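Local coordinates for protein alpha,alpha-trehalose-phosphate synthase (UDP-forming) (Burkholderia xenovorans, PDB 5HXA) that belongs to glycosyltransferase family 20 of the GT-B clan and is built from two Rossmann-like domains, at residues 445-448 and 449-453; 455-458 and 459-462; 170-173 and 174-177. All blocks are in the same frame, centred on the assembly; numbering follows the deposited sequence.

Contact 1 of 3, residues 445-448 and 449-453; sequences RENN and LSVWR
Between 445-448 and 449-453 the chain leaves one helix at N447, the first residue with non-helical backbone angles, and starts the next immediately after N448. The first turn of the new helix is closed by W452 N, which donates to N448 O at 3.2 Å. N448 is the N-cap, and its side chain serves both helices. With chi1 at 65°, CG sits between the backbone N and the carbonyl carbon, which curls OD1 over the first turn. There N448 OD1 accepts a weak capping bond from S450 N at 2.8 Å. A second weak one reaches N448 OD1 from V451 N at 3.3 Å. The other arm of the amide reaches back, N448 ND2 donating to R445 O at 2.9 Å, so the amide is held from both ends, though weakly at OD1. V451 crosses this amide at about a right angle, and V451 CG2 rests 3.4 Å from E446 O, packing an apolar branch against the end of the preceding helix. S450 OG turns elsewhere, to Y237 OH. The junction thus joins helix 430-446, tied by the R445-D239 salt bridge near the start of helix 238-247, to helix 449-461, where L449 packs on I34 of helix 32-43 and W452 meets W136 of strand 134-138 and, edge-to-face, F161 of strand 158-161.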
loop_
_atom_site.group_PDB
_atom_site.type_symbol
_atom_site.label_atom_id
_atom_site.label_comp_id
_atom_site.label_asym_id
_atom_site.label_seq_id
_atom_site.Cartn_x
_atom_site.Cartn_y
_atom_site.Cartn_z
ATOM N N ARG A 445 -31.196 -2.612 9.839
ATOM C CA ARG A 445 -32.065 -3.204 10.849
ATOM C C ARG A 445 -31.830 -4.703 10.955
ATOM O O ARG A 445 -31.860 -5.273 12.053
ATOM C CB ARG A 445 -33.535 -2.933 10.518
ATOM C CG ARG A 445 -33.966 -1.494 10.682
ATOM C CD ARG A 445 -35.474 -1.350 10.507
ATOM N NE ARG A 445 -35.890 0.037 10.675
ATOM C CZ ARG A 445 -36.319 0.808 9.684
ATOM N NH1 ARG A 445 -36.410 0.319 8.452
ATOM N NH2 ARG A 445 -36.669 2.063 9.931
ATOM N N GLU A 446 -31.603 -5.358 9.819
ATOM C CA GLU A 446 -31.450 -6.808 9.825
ATOM C C GLU A 446 -30.093 -7.213 10.387
ATOM O O GLU A 446 -29.984 -8.196 11.127
ATOM C CB GLU A 446 -31.653 -7.340 8.407
ATOM C CG GLU A 446 -31.407 -8.818 8.236
ATOM C CD GLU A 446 -31.880 -9.312 6.885
ATOM O OE1 GLU A 446 -32.789 -10.166 6.849
ATOM O OE2 GLU A 446 -31.357 -8.824 5.859
ATOM N N ASN A 447 -29.051 -6.452 10.080
ATOM C CA ASN A 447 -27.739 -6.759 10.634
ATOM C C ASN A 447 -27.342 -5.704 11.656
ATOM O O ASN A 447 -26.293 -5.068 11.534
ATOM C CB ASN A 447 -26.716 -6.886 9.502
ATOM C CG ASN A 447 -27.165 -7.900 8.459
ATOM O OD1 ASN A 447 -27.519 -7.542 7.331
ATOM N ND2 ASN A 447 -27.216 -9.167 8.856
ATOM N N ASN A 448 -28.174 -5.533 12.679
ATOM C CA ASN A 448 -27.943 -4.505 13.679
ATOM C C ASN A 448 -26.874 -4.967 14.670
ATOM O O ASN A 448 -26.384 -6.101 14.622
ATOM C CB ASN A 448 -29.255 -4.144 14.383
ATOM C CG ASN A 448 -29.833 -5.301 15.198
ATOM O OD1 ASN A 448 -29.228 -5.760 16.161
ATOM N ND2 ASN A 448 -31.023 -5.753 14.822
ATOM N N LEU A 449 -26.527 -4.073 15.599
ATOM C CA LEU A 449 -25.426 -4.334 16.520
ATOM C C LEU A 449 -25.655 -5.586 17.367
ATOM O O LEU A 449 -24.691 -6.286 17.705
ATOM C CB LEU A 449 -25.213 -3.113 17.414
ATOM C CG LEU A 449 -23.996 -3.111 18.332
ATOM C CD1 LEU A 449 -22.728 -3.365 17.538
ATOM C CD2 LEU A 449 -23.937 -1.774 19.064
ATOM N N SER A 450 -26.911 -5.890 17.727
ATOM C CA SER A 450 -27.167 -7.108 18.498
ATOM C C SER A 450 -26.829 -8.351 17.689
ATOM O O SER A 450 -26.298 -9.326 18.235
ATOM C CB SER A 450 -28.625 -7.172 18.957
ATOM O OG SER A 450 -28.856 -6.249 20.001
ATOM N N VAL A 451 -27.139 -8.338 16.388
ATOM C CA VAL A 451 -26.804 -9.471 15.529
ATOM C C VAL A 451 -25.297 -9.672 15.489
ATOM O O VAL A 451 -24.801 -10.797 15.600
ATOM C CB VAL A 451 -27.392 -9.273 14.116
ATOM C CG1 VAL A 451 -26.871 -10.353 13.159
ATOM C CG2 VAL A 451 -28.908 -9.302 14.167
ATOM N N TRP A 452 -24.546 -8.580 15.357
ATOM C CA TRP A 452 -23.089 -8.651 15.383
ATOM C C TRP A 452 -22.591 -9.351 16.643
ATOM O O TRP A 452 -21.818 -10.314 16.578
ATOM C CB TRP A 452 -22.516 -7.239 15.293
ATOM C CG TRP A 452 -21.031 -7.156 15.484
ATOM C CD1 TRP A 452 -20.077 -7.444 14.558
ATOM C CD2 TRP A 452 -20.333 -6.743 16.669
ATOM N NE1 TRP A 452 -18.827 -7.241 15.087
ATOM C CE2 TRP A 452 -18.951 -6.810 16.382
ATOM C CE3 TRP A 452 -20.737 -6.326 17.942
ATOM C CZ2 TRP A 452 -17.970 -6.476 17.322
ATOM C CZ3 TRP A 452 -19.762 -5.980 18.874
ATOM C CH2 TRP A 452 -18.392 -6.060 18.555
ATOM N N ARG A 453 -23.035 -8.864 17.798
ATOM C CA ARG A 453 -22.591 -9.429 19.067
ATOM C C ARG A 453 -23.055 -10.873 19.228
ATOM O O ARG A 453 -22.280 -11.738 19.660
ATOM C CB ARG A 453 -23.104 -8.560 20.218
ATOM C CG ARG A 453 -23.005 -9.198 21.580
ATOM C CD ARG A 453 -24.386 -9.367 22.184
ATOM N NE ARG A 453 -25.034 -8.085 22.428
ATOM C CZ ARG A 453 -26.351 -7.913 22.520
ATOM N NH1 ARG A 453 -27.178 -8.942 22.370
ATOM N NH2 ARG A 453 -26.839 -6.703 22.746
#

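Contact 2 of 3, residues 455-458 and 459-462; sequences TFLA and DLRN
L457 and R461, one turn apart on the same helix, meet where the guanidinium of R461 folds back beside the L457 side chain. R461 CG lies anti to its own carbonyl carbon (chi1 -63°), which brings R461 CG to 3.2 Å from L457 O; from there the chain runs extended to NE, and the guanidinium approaches obliquely, R461 NH1 standing 3.7 Å from L457 CB. The same carbonyl oxygen, L457 O, receives R461 N at 2.8 Å, so it is both hydrogen-bonded and covered by the aliphatic part of the arginine. L460 takes the other course: its CG is anti to the backbone N (chi1 -175°), and L460 CD2 comes to 4.4 Å from L457 CD2, a loose apolar contact between the two leucine ends. These residues form the last turns of helix 449-461, which lies against the ten-stranded sheet of one GT-B domain: L457 touches W136, and L460 and R461 touch I134, both on strand 134-138. F456 stacks on the ring of W136 and meets Y232 edge-to-face, while F456 O accepts from L460 N at 3.0 Å. On another flank of the helix, D459 CG lies anti to its own carbonyl carbon (chi1 -72°), which leaves the carboxylate near T455 O. A water donates to D459 OD1 and to T455 O, at 3.0 Å from each, linking the acid to a carbonyl that also takes a weak bond from D459 N. The other carboxylate oxygen, D459 OD2, is hydrogen-bonded to Y232 OH, and T455 OG1 is held by V451 O and W452 O one turn earlier.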
loop_
_atom_site.group_PDB
_atom_site.type_symbol
_atom_site.label_atom_id
_atom_site.label_comp_id
_atom_site.label_asym_id
_atom_site.label_seq_id
_atom_site.Cartn_x
_atom_site.Cartn_y
_atom_site.Cartn_z
ATOM N N THR A 455 -23.933 -13.107 16.907
ATOM C CA THR A 455 -23.337 -14.051 15.970
ATOM C C THR A 455 -21.905 -14.368 16.370
ATOM O O THR A 455 -21.481 -15.528 16.309
ATOM C CB THR A 455 -23.378 -13.520 14.531
ATOM O OG1 THR A 455 -22.702 -12.265 14.473
ATOM C CG2 THR A 455 -24.818 -13.346 14.058
ATOM N N PHE A 456 -21.147 -13.360 16.785
ATOM C CA PHE A 456 -19.786 -13.638 17.231
ATOM C C PHE A 456 -19.802 -14.530 18.468
ATOM O O PHE A 456 -19.071 -15.526 18.542
ATOM C CB PHE A 456 -19.031 -12.335 17.511
ATOM C CG PHE A 456 -17.566 -12.556 17.782
ATOM C CD1 PHE A 456 -17.126 -12.856 19.068
ATOM C CD2 PHE A 456 -16.645 -12.530 16.746
ATOM C CE1 PHE A 456 -15.788 -13.104 19.317
ATOM C CE2 PHE A 456 -15.296 -12.768 16.988
ATOM C CZ PHE A 456 -14.871 -13.055 18.276
ATOM N N LEU A 457 -20.651 -14.199 19.442
ATOM C CA LEU A 457 -20.658 -14.945 20.697
ATOM C C LEU A 457 -21.144 -16.383 20.512
ATOM O O LEU A 457 -20.683 -17.282 21.223
ATOM C CB LEU A 457 -21.510 -14.212 21.737
ATOM C CG LEU A 457 -20.883 -12.933 22.320
ATOM C CD1 LEU A 457 -21.841 -12.264 23.293
ATOM C CD2 LEU A 457 -19.551 -13.235 22.998
ATOM N N ALA A 458 -22.061 -16.629 19.565
ATOM C CA ALA A 458 -22.484 -18.007 19.309
ATOM C C ALA A 458 -21.326 -18.846 18.781
ATOM O O ALA A 458 -21.179 -20.010 19.156
ATOM C CB ALA A 458 -23.655 -18.041 18.325
ATOM N N ASP A 459 -20.493 -18.271 17.910
ATOM C CA ASP A 459 -19.310 -18.995 17.450
ATOM C C ASP A 459 -18.342 -19.243 18.599
ATOM O O ASP A 459 -17.757 -20.326 18.700
ATOM C CB ASP A 459 -18.614 -18.228 16.321
ATOM C CG ASP A 459 -19.392 -18.281 15.013
ATOM O OD1 ASP A 459 -20.260 -19.157 14.881
ATOM O OD2 ASP A 459 -19.143 -17.448 14.117
ATOM N N LEU A 460 -18.167 -18.252 19.479
ATOM C CA LEU A 460 -17.257 -18.428 20.610
ATOM C C LEU A 460 -17.767 -19.494 21.573
ATOM O O LEU A 460 -16.973 -20.256 22.143
ATOM C CB LEU A 460 -17.054 -17.097 21.340
ATOM C CG LEU A 460 -16.031 -17.099 22.486
ATOM C CD1 LEU A 460 -14.662 -17.571 21.987
ATOM C CD2 LEU A 460 -15.922 -15.709 23.120
ATOM N N ARG A 461 -19.086 -19.568 21.775
ATOM C CA ARG A 461 -19.648 -20.605 22.636
ATOM C C ARG A 461 -19.714 -21.968 21.964
ATOM O O ARG A 461 -20.050 -22.954 22.633
ATOM C CB ARG A 461 -21.051 -20.203 23.110
ATOM C CG ARG A 461 -21.057 -18.949 23.970
ATOM C CD ARG A 461 -22.453 -18.582 24.451
ATOM N NE ARG A 461 -22.410 -17.464 25.390
ATOM C CZ ARG A 461 -22.998 -16.285 25.197
ATOM N NH1 ARG A 461 -23.700 -16.057 24.097
ATOM N NH2 ARG A 461 -22.897 -15.333 26.119
ATOM N N ASN A 462 -19.425 -22.050 20.669
ATOM C CA ASN A 462 -19.407 -23.320 19.947
ATOM C C ASN A 462 -18.022 -23.967 19.927
ATOM O O ASN A 462 -17.860 -25.044 19.349
ATOM C CB ASN A 462 -19.905 -23.104 18.511
ATOM C CG ASN A 462 -20.198 -24.412 17.791
ATOM O OD1 ASN A 462 -20.991 -25.226 18.260
ATOM N ND2 ASN A 462 -19.554 -24.616 16.643
HETATM O O HOH W 1 -22.800 -17.527 14.481
#

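Contact 3 of 3, residues 170-173 and 174-177; sequences EVLR and TIPP
T174 folds back onto V171, in the short helix that precedes it, and grips V171 O twice. The hydroxyl T174 OG1 donates to V171 O at 2.7 Å, nearly along the C=O axis, while T174 N reaches the same V171 O at 3.1 Å from well above the carbonyl plane. The hydroxyl gets there because OG1 sits between the backbone N and the carbonyl carbon, chi1 65°; this leaves T174 CG2 to lie 3.9 Å from E170 O. One residue on, I175 N donates to L172 O at 3.0 Å. The I175 side chain follows, with I175 CD1 4.2 Å from L172 CD1 as the two apolar chains cross at a slant. Behind this shell, R173 runs extended back along the helix and clasps E170 side-on. R173 NE and R173 NH2 both donate to E170 OE1, each at 3.0 Å, and the oxygen lies in the guanidinium plane; NE comes from above the carboxylate and NH2 on its syn side. E170 OE1 also forms a salt bridge with R370 of the second subunit, so two arginines from different chains share one carboxylate oxygen. F397 and F413 of that subunit pack on R173 and T174, while T96 of helix 78-97 backs V171, T174 and I175 within the chain. The main chain from L172 to I175 is a type I beta turn, here leading from helix 169-172 toward helix 178-185 at a subunit interface.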
loop_
_atom_site.group_PDB
_atom_site.type_symbol
_atom_site.label_atom_id
_atom_site.label_comp_id
_atom_site.label_asym_id
_atom_site.label_seq_id
_atom_site.Cartn_x
_atom_site.Cartn_y
_atom_site.Cartn_z
ATOM N N GLU A 170 1.269 -8.541 0.842
ATOM C CA GLU A 170 2.329 -7.660 0.344
ATOM C C GLU A 170 2.542 -6.456 1.251
ATOM O O GLU A 170 3.650 -5.909 1.296
ATOM C CB GLU A 170 2.023 -7.173 -1.074
ATOM C CG GLU A 170 2.264 -8.214 -2.171
ATOM C CD GLU A 170 3.733 -8.603 -2.302
ATOM O OE1 GLU A 170 4.641 -7.825 -1.896
ATOM O OE2 GLU A 170 3.979 -9.687 -2.847
ATOM N N VAL A 171 1.496 -6.016 1.947
ATOM C CA VAL A 171 1.573 -4.859 2.834
ATOM C C VAL A 171 1.895 -5.283 4.257
ATOM O O VAL A 171 2.740 -4.666 4.910
ATOM C CB VAL A 171 0.259 -4.052 2.765
ATOM C CG1 VAL A 171 0.212 -2.952 3.849
ATOM C CG2 VAL A 171 0.085 -3.448 1.370
ATOM N N LEU A 172 1.224 -6.336 4.740
ATOM C CA LEU A 172 1.503 -6.873 6.071
ATOM C C LEU A 172 2.979 -7.209 6.258
ATOM O O LEU A 172 3.540 -6.985 7.338
ATOM C CB LEU A 172 0.661 -8.134 6.316
ATOM C CG LEU A 172 0.847 -8.786 7.692
ATOM C CD1 LEU A 172 0.150 -7.941 8.736
ATOM C CD2 LEU A 172 0.308 -10.208 7.700
ATOM N N ARG A 173 3.621 -7.771 5.226
ATOM C CA ARG A 173 4.990 -8.241 5.407
ATOM C C ARG A 173 5.992 -7.104 5.562
ATOM O O ARG A 173 7.155 -7.373 5.892
ATOM C CB ARG A 173 5.400 -9.164 4.249
ATOM C CG ARG A 173 5.542 -8.517 2.865
ATOM C CD ARG A 173 5.633 -9.613 1.775
ATOM N NE ARG A 173 6.010 -9.100 0.457
ATOM C CZ ARG A 173 7.243 -9.150 -0.041
ATOM N NH1 ARG A 173 8.227 -9.691 0.668
ATOM N NH2 ARG A 173 7.499 -8.654 -1.243
ATOM N N THR A 174 5.576 -5.849 5.368
ATOM C CA THR A 174 6.477 -4.737 5.658
ATOM C C THR A 174 6.662 -4.533 7.161
ATOM O O THR A 174 7.648 -3.912 7.573
ATOM C CB THR A 174 5.990 -3.432 5.001
ATOM O OG1 THR A 174 4.738 -3.019 5.567
ATOM C CG2 THR A 174 5.838 -3.610 3.482
ATOM N N ILE A 175 5.753 -5.046 7.987
ATOM C CA ILE A 175 5.925 -5.021 9.445
ATOM C C ILE A 175 6.942 -6.099 9.819
ATOM O O ILE A 175 6.681 -7.288 9.588
ATOM C CB ILE A 175 4.592 -5.258 10.169
ATOM C CG1 ILE A 175 3.585 -4.148 9.847
ATOM C CG2 ILE A 175 4.807 -5.406 11.680
ATOM C CD1 ILE A 175 2.139 -4.566 10.167
ATOM N N PRO A 176 8.097 -5.759 10.383
ATOM C CA PRO A 176 9.191 -6.742 10.474
ATOM C C PRO A 176 8.803 -7.998 11.247
ATOM O O PRO A 176 9.070 -9.104 10.763
ATOM C CB PRO A 176 10.326 -5.949 11.147
ATOM C CG PRO A 176 10.096 -4.548 10.627
ATOM C CD PRO A 176 8.576 -4.393 10.677
ATOM N N PRO A 177 8.144 -7.907 12.432
ATOM C CA PRO A 177 7.741 -9.161 13.107
ATOM C C PRO A 177 6.389 -9.734 12.682
ATOM O O PRO A 177 5.746 -10.429 13.480
ATOM C CB PRO A 177 7.710 -8.761 14.586
ATOM C CG PRO A 177 7.261 -7.320 14.540
ATOM C CD PRO A 177 7.946 -6.738 13.317
#

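Contact 3 comes first along the chain, and contacts 1 and 2 follow far later, in series near the C-terminal end. Contacts 1 and 2 share helix 449-461, one at its start and the other at its end, with centres 14 Å apart. Helix 430-446 leads into that helix, which then covers strand 134-138 of the ten-stranded sheet, so the end of the chain is fastened to a domain built largely from its first half. Contact 3 lies apart, its centre 33 Å from that of contact 1 and 30 Å from that of contact 2, on a connection between two short helices where the second subunit packs. The three therefore mark the chain's closing helix and the dimer interface.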